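Local atomic coordinates of ferripyochelin binding protein (Salmonella enterica subsp. enterica serovar Typhimurium, PDB entry 3R3R), a protein that binds zinc and, as a left-handed beta-helix protein of the gamma-class carbonic anhydrase family, may be a related enzyme. Residues A[113-116]-A[117-121]. Residues are numbered along the deposited sequence; the frame is centred on the assembly and turned at random.
Sequences SIVL and DGAII
Val115 pushes its CG1 methyl into the inside of the corner, where it meets the CB of Ala119 at 3.9 Å and, deeper in, the CD1 methyl of Ile121 at 4.0 Å. CG1 stands anti to the backbone N (chi1 -176°), which turns it to the downstream arm, while Ile121 extends its CG1-CD1 branch to meet it tip to tip. Val133 lies against both Val115 and Ala119, and Ile127 against Ile121, carrying the apolar core on into the neighbouring strands. The bend itself is a type II turn from Leu116 to Ala119, closed by the amide N of Ala119 donating to Leu116 O at 3.1 Å; the N-H points well at its acceptor (159°), although the donor sits tilted 26° from the carbonyl plane. The CB of Ala119 points back to the first arm, 3.3 Å from Leu116 O. Gly118 takes the positive phi that this turn needs at its third position. Such a corner takes the chain from one parallel sheet, through strand 114-115, to the next, through strand 120-121, in the left-handed beta-helix of hexapeptide-repeat proteins. Asp117 sets out from the corner on its outer side, and its carboxylate is held by other parts of the chain: OD2 accepts hydrogen bonds from Thr72 OG1 and from ND1 of His99, a zinc ligand, and OD1 has a weak one from Gln135. The side chain lies about 7 Å from the zinc ion, in its second shell, and the bond to ND1 would hold the His99 ring in its rotation about the chain and may polarise it.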
loop_
_atom_site.group_PDB
_atom_site.type_symbol
_atom_site.label_atom_id
_atom_site.label_comp_id
_atom_site.label_asym_id
_atom_site.label_seq_id
_atom_site.Cartn_x
_atom_site.Cartn_y
_atom_site.Cartn_z
ATOM N N SER A 113 0.974 2.072 11.274
ATOM C CA SER A 113 2.356 2.444 10.991
ATOM C C SER A 113 2.469 3.576 9.977
ATOM O O SER A 113 1.511 3.897 9.280
ATOM C CB SER A 113 3.139 1.236 10.468
ATOM O OG SER A 113 3.256 0.226 11.455
ATOM N N ILE A 114 3.666 4.164 9.922
ATOM C CA ILE A 114 4.004 5.249 9.008
ATOM C C ILE A 114 5.292 4.849 8.289
ATOM O O ILE A 114 6.266 4.472 8.948
ATOM C CB ILE A 114 4.251 6.573 9.776
ATOM C CG1 ILE A 114 3.004 6.973 10.578
ATOM C CG2 ILE A 114 4.720 7.667 8.799
ATOM C CD1 ILE A 114 3.249 8.097 11.576
ATOM N N VAL A 115 5.301 4.942 6.956
ATOM C CA VAL A 115 6.500 4.643 6.164
ATOM C C VAL A 115 6.765 5.845 5.270
ATOM O O VAL A 115 5.882 6.235 4.500
ATOM C CB VAL A 115 6.331 3.356 5.307
ATOM C CG1 VAL A 115 7.641 3.047 4.582
ATOM C CG2 VAL A 115 5.875 2.171 6.173
ATOM N N LEU A 116 7.960 6.430 5.384
ATOM C CA LEU A 116 8.230 7.728 4.766
ATOM C C LEU A 116 9.053 7.670 3.473
ATOM O O LEU A 116 9.483 6.609 3.018
ATOM C CB LEU A 116 8.886 8.650 5.796
ATOM C CG LEU A 116 8.052 8.907 7.058
ATOM C CD1 LEU A 116 8.877 9.740 8.040
ATOM C CD2 LEU A 116 6.717 9.595 6.714
ATOM N N ASP A 117 9.266 8.840 2.892
ATOM C CA ASP A 117 9.789 8.878 1.537
ATOM C C ASP A 117 11.172 8.284 1.390
ATOM O O ASP A 117 12.067 8.490 2.218
ATOM C CB ASP A 117 9.784 10.307 1.006
ATOM C CG ASP A 117 8.461 10.959 1.200
ATOM O OD1 ASP A 117 8.161 11.259 2.357
ATOM O OD2 ASP A 117 7.703 11.111 0.221
ATOM N N GLY A 118 11.334 7.538 0.299
ATOM C CA GLY A 118 12.611 6.930 -0.008
ATOM C C GLY A 118 12.921 5.696 0.813
ATOM O O GLY A 118 13.940 5.049 0.589
ATOM N N ALA A 119 12.077 5.356 1.782
ATOM C CA ALA A 119 12.295 4.097 2.487
ATOM C C ALA A 119 12.156 2.944 1.491
ATOM O O ALA A 119 11.387 3.033 0.524
ATOM C CB ALA A 119 11.307 3.930 3.647
ATOM N N ILE A 120 12.915 1.877 1.724
ATOM C CA ILE A 120 12.881 0.696 0.877
ATOM C C ILE A 120 12.696 -0.506 1.773
ATOM O O ILE A 120 13.557 -0.809 2.589
ATOM C CB ILE A 120 14.182 0.546 0.073
ATOM C CG1 ILE A 120 14.373 1.752 -0.856
ATOM C CG2 ILE A 120 14.148 -0.740 -0.720
ATOM C CD1 ILE A 120 15.733 1.824 -1.492
ATOM N N ILE A 121 11.548 -1.164 1.653
ATOM C CA ILE A 121 11.272 -2.354 2.445
ATOM C C ILE A 121 11.449 -3.544 1.515
ATOM O O ILE A 121 10.755 -3.655 0.505
ATOM C CB ILE A 121 9.852 -2.336 3.035
ATOM C CG1 ILE A 121 9.626 -1.061 3.859
ATOM C CG2 ILE A 121 9.663 -3.585 3.903
ATOM C CD1 ILE A 121 8.229 -0.937 4.439
#